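Side-chain contacts in probable hydrogenase maturation factor HypB (Methanocaldococcus jannaschii, PDB 2HF9), which probably uses GTP binding and slow hydrolysis to support nickel insertion into maturing [NiFe] hydrogenases, and also binds zinc: residues Val127-Leu130 with Ile131-Asp135; Asp153-Ile156 with Glu157-Gly161. All coordinates share one frame; numbering follows the deposited sequence.

Contact 1 of 2, residues Val127-Leu130 with Ile131-Asp135; sequences VGNL and ICPAD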
loop_
_atom_site.group_PDB
_atom_site.type_symbol
_atom_site.label_atom_id
_atom_site.label_comp_id
_atom_site.label_asym_id
_atom_site.label_seq_id
_atom_site.Cartn_x
_atom_site.Cartn_y
_atom_site.Cartn_z
ATOM N N VAL A 127 6.651 -0.459 -7.575
ATOM C CA VAL A 127 5.777 -1.326 -6.784
ATOM C C VAL A 127 4.893 -0.458 -5.873
ATOM O O VAL A 127 5.307 0.624 -5.451
ATOM C CB VAL A 127 6.566 -2.392 -5.978
ATOM C CG1 VAL A 127 7.722 -2.971 -6.801
ATOM C CG2 VAL A 127 7.082 -1.813 -4.697
ATOM N N GLY A 128 3.671 -0.920 -5.606
ATOM C CA GLY A 128 2.728 -0.183 -4.756
ATOM C C GLY A 128 3.105 -0.243 -3.288
ATOM O O GLY A 128 2.891 -1.259 -2.628
ATOM N N ASN A 129 3.665 0.858 -2.786
ATOM C CA ASN A 129 4.236 0.946 -1.444
ATOM C C ASN A 129 4.608 2.402 -1.205
ATOM O O ASN A 129 5.253 3.022 -2.057
ATOM C CB ASN A 129 5.494 0.064 -1.336
ATOM C CG ASN A 129 5.925 -0.204 0.109
ATOM O OD1 ASN A 129 6.222 0.716 0.874
ATOM N ND2 ASN A 129 5.985 -1.479 0.474
ATOM N N LEU A 130 4.206 2.947 -0.057
ATOM C CA LEU A 130 4.509 4.340 0.279
ATOM C C LEU A 130 5.724 4.514 1.195
ATOM O O LEU A 130 6.012 5.628 1.640
ATOM C CB LEU A 130 3.282 5.030 0.896
ATOM C CG LEU A 130 2.110 5.427 -0.006
ATOM C CD1 LEU A 130 1.006 6.055 0.834
ATOM C CD2 LEU A 130 2.540 6.383 -1.126
ATOM N N ILE A 131 6.434 3.423 1.470
ATOM C CA ILE A 131 7.588 3.455 2.372
ATOM C C ILE A 131 8.928 3.301 1.638
ATOM O O ILE A 131 9.683 4.272 1.529
ATOM C CB ILE A 131 7.448 2.420 3.534
ATOM C CG1 ILE A 131 6.388 2.870 4.543
ATOM C CG2 ILE A 131 8.762 2.237 4.275
ATOM C CD1 ILE A 131 5.008 2.346 4.269
ATOM N N CYS A 132 9.199 2.099 1.118
ATOM C CA CYS A 132 10.518 1.747 0.561
ATOM C C CYS A 132 10.992 2.552 -0.655
ATOM O O CYS A 132 12.168 2.926 -0.710
ATOM C CB CYS A 132 10.583 0.261 0.206
ATOM S SG CYS A 132 9.931 -0.872 1.430
ATOM N N PRO A 133 10.103 2.789 -1.648
ATOM C CA PRO A 133 10.552 3.497 -2.853
ATOM C C PRO A 133 11.089 4.911 -2.611
ATOM O O PRO A 133 11.782 5.456 -3.471
ATOM C CB PRO A 133 9.285 3.548 -3.721
ATOM C CG PRO A 133 8.438 2.428 -3.229
ATOM C CD PRO A 133 8.679 2.411 -1.752
ATOM N N ALA A 134 10.783 5.492 -1.451
ATOM C CA ALA A 134 11.230 6.844 -1.117
ATOM C C ALA A 134 12.749 7.001 -1.204
ATOM O O ALA A 134 13.244 8.010 -1.711
ATOM C CB ALA A 134 10.733 7.242 0.266
ATOM N N ASP A 135 13.476 5.992 -0.724
ATOM C CA ASP A 135 14.939 6.040 -0.653
ATOM C C ASP A 135 15.658 5.550 -1.912
ATOM O O ASP A 135 16.883 5.644 -1.997
ATOM C CB ASP A 135 15.438 5.241 0.557
ATOM C CG ASP A 135 15.020 5.854 1.884
ATOM O OD1 ASP A 135 14.836 7.090 1.955
ATOM O OD2 ASP A 135 14.881 5.090 2.862
#
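The backbone runs extended through Asn129, then bends at Leu130 and Ile131 so that the amides of Ile131 and Cys132 face back to the Asn129 side chain, an Asx turn. From Cys132 to Asp135 it takes up helical angles without regular helical bonding; the two bonds that do form, such as Ala134 N to Ile131 O, are weak. The whole bend belongs to the loop between strands 121-125 and 142-148 of the G domain.

Asn129 OD1 does the work. The bond from Ile131 N to Asn129 OD1, at 2.8 Å, is the shorter and lies in the carbonyl plane, with an angle of 154° at the hydrogen. Cys132 N reaches Asn129 OD1 at 3.3 Å, from above that plane. Two amides therefore grip one atom and fix the amide's rotation. With CG anti to the backbone N (chi1 -164°), Asn129 brings OD1 to both of these N-H groups. Ile131 CB closes against Asn129 OD1 at 3.4 Å.

Cys132 is one of the zinc-binding residues, and probably a nickel ligand too, together with Cys100 and His101. In this model its SG is instead joined to Cys100 in a disulfide, while the Asn129 amide lies beside it, Asn129 ND2 4.1 Å from Cys132 SG. Asn129 and Ile131 also pack on Asn129 of the second subunit, so the turn borders the dimer interface. The Pro133 ring lies against the Asn129 carbonyl, with Pro133 CG 3.4 Å from Asn129 O.

Contact 2 of 2, residues Asp153-Ile156 with Glu157-Gly161; sequences DDTI and EKHPG. With GSP (5'-guanosine-diphosphate-monothiophosphate), chain H.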
loop_
_atom_site.group_PDB
_atom_site.type_symbol
_atom_site.label_atom_id
_atom_site.label_comp_id
_atom_site.label_asym_id
_atom_site.label_seq_id
_atom_site.Cartn_x
_atom_site.Cartn_y
_atom_site.Cartn_z
ATOM N N ASP A 153 -8.103 10.520 4.002
ATOM C CA ASP A 153 -7.513 11.849 3.842
ATOM C C ASP A 153 -6.345 12.163 4.791
ATOM O O ASP A 153 -5.865 13.296 4.823
ATOM C CB ASP A 153 -8.593 12.946 3.886
ATOM C CG ASP A 153 -9.341 12.996 5.205
ATOM O OD1 ASP A 153 -8.872 12.411 6.205
ATOM O OD2 ASP A 153 -10.410 13.636 5.234
ATOM N N ASP A 154 -5.894 11.163 5.554
ATOM C CA ASP A 154 -4.700 11.304 6.394
ATOM C C ASP A 154 -3.459 10.712 5.729
ATOM O O ASP A 154 -2.352 10.824 6.257
ATOM C CB ASP A 154 -4.909 10.651 7.766
ATOM C CG ASP A 154 -5.703 11.527 8.721
ATOM O OD1 ASP A 154 -5.563 12.767 8.666
ATOM O OD2 ASP A 154 -6.466 10.970 9.538
ATOM N N THR A 155 -3.659 10.101 4.564
ATOM C CA THR A 155 -2.623 9.356 3.844
ATOM C C THR A 155 -1.366 10.172 3.521
ATOM O O THR A 155 -0.244 9.661 3.621
ATOM C CB THR A 155 -3.220 8.724 2.565
ATOM O OG1 THR A 155 -4.267 7.821 2.946
ATOM C CG2 THR A 155 -2.169 7.956 1.777
ATOM N N ILE A 156 -1.548 11.437 3.151
ATOM C CA ILE A 156 -0.403 12.300 2.852
ATOM C C ILE A 156 0.379 12.661 4.123
ATOM O O ILE A 156 1.602 12.525 4.155
ATOM C CB ILE A 156 -0.811 13.554 2.035
ATOM C CG1 ILE A 156 -1.375 13.120 0.675
ATOM C CG2 ILE A 156 0.381 14.497 1.848
ATOM C CD1 ILE A 156 -2.209 14.159 -0.034
ATOM N N GLU A 157 -0.318 13.077 5.178
ATOM C CA GLU A 157 0.390 13.444 6.410
ATOM C C GLU A 157 0.950 12.249 7.192
ATOM O O GLU A 157 1.866 12.412 8.001
ATOM C CB GLU A 157 -0.403 14.426 7.289
ATOM C CG GLU A 157 -1.787 14.005 7.736
ATOM C CD GLU A 157 -2.426 15.044 8.657
ATOM O OE1 GLU A 157 -1.691 15.880 9.227
ATOM O OE2 GLU A 157 -3.661 15.025 8.816
ATOM N N LYS A 158 0.420 11.054 6.911
ATOM C CA LYS A 158 0.918 9.807 7.498
ATOM C C LYS A 158 2.185 9.279 6.830
ATOM O O LYS A 158 2.844 8.389 7.372
ATOM C CB LYS A 158 -0.154 8.719 7.441
ATOM C CG LYS A 158 -1.069 8.650 8.645
ATOM C CD LYS A 158 -2.219 7.683 8.365
ATOM C CE LYS A 158 -2.777 7.074 9.635
ATOM N NZ LYS A 158 -2.277 5.690 9.877
ATOM N N HIS A 159 2.516 9.799 5.648
ATOM C CA HIS A 159 3.701 9.338 4.918
ATOM C C HIS A 159 4.500 10.500 4.316
ATOM O O HIS A 159 4.692 10.550 3.098
ATOM C CB HIS A 159 3.309 8.331 3.823
ATOM C CG HIS A 159 2.429 7.219 4.306
ATOM N ND1 HIS A 159 2.929 6.007 4.733
ATOM C CD2 HIS A 159 1.081 7.133 4.422
ATOM C CE1 HIS A 159 1.928 5.227 5.100
ATOM N NE2 HIS A 159 0.797 5.884 4.923
ATOM N N PRO A 160 4.990 11.428 5.168
ATOM C CA PRO A 160 5.651 12.629 4.644
ATOM C C PRO A 160 6.980 12.340 3.932
ATOM O O PRO A 160 7.367 13.093 3.038
ATOM C CB PRO A 160 5.866 13.487 5.896
ATOM C CG PRO A 160 5.924 12.510 7.022
ATOM C CD PRO A 160 4.975 11.411 6.645
ATOM N N GLY A 161 7.647 11.250 4.316
ATOM C CA GLY A 161 8.919 10.842 3.715
ATOM C C GLY A 161 8.894 10.691 2.207
ATOM O O GLY A 161 9.688 11.329 1.500
HETATM P PG GSP H . -3.829 3.004 7.313
HETATM O O3B GSP H . -5.373 2.880 6.875
HETATM S S1G GSP H . -2.822 1.950 6.393
HETATM O O2G GSP H . -3.455 4.481 7.078
HETATM O O3G GSP H . -3.707 2.676 8.806
HETATM P PB GSP H . -6.433 1.820 7.469
HETATM O O1B GSP H . -6.259 0.542 6.749
HETATM O O2B GSP H . -6.377 1.691 8.937
HETATM P PA GSP H . -8.835 3.406 7.756
HETATM O O1A GSP H . -9.575 2.673 8.804
HETATM O O2A GSP H . -8.149 4.610 8.287
HETATM O O3A GSP H . -7.841 2.423 6.962
HETATM O "O5'" GSP H . -9.857 3.785 6.574
HETATM C "C5'" GSP H . -9.435 4.555 5.465
HETATM C "C4'" GSP H . -10.643 5.285 4.884
HETATM O "O4'" GSP H . -11.543 4.349 4.311
HETATM C "C3'" GSP H . -11.424 6.032 5.954
HETATM O "O3'" GSP H . -11.803 7.272 5.405
HETATM C "C2'" GSP H . -12.647 5.174 6.207
HETATM O "O2'" GSP H . -13.756 5.958 6.567
HETATM C "C1'" GSP H . -12.841 4.506 4.858
HETATM N N9 GSP H . -13.508 3.193 4.890
HETATM C C8 GSP H . -13.123 2.053 5.554
HETATM N N7 GSP H . -14.020 1.079 5.269
HETATM C C5 GSP H . -14.957 1.574 4.428
HETATM C C6 GSP H . -16.086 1.025 3.818
HETATM O O6 GSP H . -16.403 -0.144 4.014
HETATM N N1 GSP H . -16.860 1.809 2.985
HETATM C C2 GSP H . -16.521 3.130 2.756
HETATM N N2 GSP H . -17.263 3.887 1.958
HETATM N N3 GSP H . -15.403 3.668 3.361
HETATM C C4 GSP H . -14.636 2.903 4.179
HETATM O O HOH W 1 -3.260 13.543 4.235
#
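Glu157 and Asp154 run side by side and point the same way, bringing Asp154 OD1 within 3.0 Å of Glu157 OE2. The like charges are probably eased by Lys186, which forms salt bridges to both oxygens. The carboxylate planes are turned 51° apart. Glu157 takes the crowded position, CG between its backbone N and carbonyl carbon (chi1 57°); there Glu157 CG lies 3.6 Å from Asp154 O, and the extended chain runs on beside Asp154. Its own amide is tied to the start of the loop through a water, which accepts from Glu157 N at 3.1 Å and donates to Asp153 O.

Ile156 opens a type I turn, Ile156 O receiving His159 N at 3.2 Å from well above the carbonyl plane. Its side chain packs on Ile147 and Met187. One step earlier, Lys158 N binds Asp154 O at 2.9 Å, the donor nearly in line with the C=O, though the N-H is bent (141°). The His159 ring then sets an edge on the backbone, His159 CD2 3.0 Å from Thr155 O in the ring plane, just before helix 160-163 begins.

Lys158 CB and CG lie over Asp154 O, and the chain beyond bends at its end toward the nucleotide. Lys158 NZ makes a weak bond to GSP O2G at 3.3 Å and a salt bridge to Asp74 of the second subunit. Cut back to an alanine here, the chain is likely to leave that aspartate and the thiophosphate group without this partner. Since the same nucleotide is held by Thr52 and Leu53 amides of the second subunit, Lys158 reaches it across the dimer, consistent with the nucleotide-bridged dimers of SIMIBI GTPases.

The two contacts come in series along the chain, their centres 13 Å apart and on the same side of the chain's centre. Contact 1 sits in the loop leading into strand 142-148, contact 2 in the segment leaving it, so this one strand of the parallel sheet joins them; strand 39-45, its neighbour, feeds the probable P-loop. They meet directly: Leu130 CD1 packs 3.7 Å from His159 CD2 and also against Thr155 CG2, with Ile131 CD1 close by. Both also touch the second subunit. Through Leu130 and Ile131 the loop holding the metal-site cysteine thus packs on the loop carrying the nucleotide lysine, which could couple metal binding to nucleotide state.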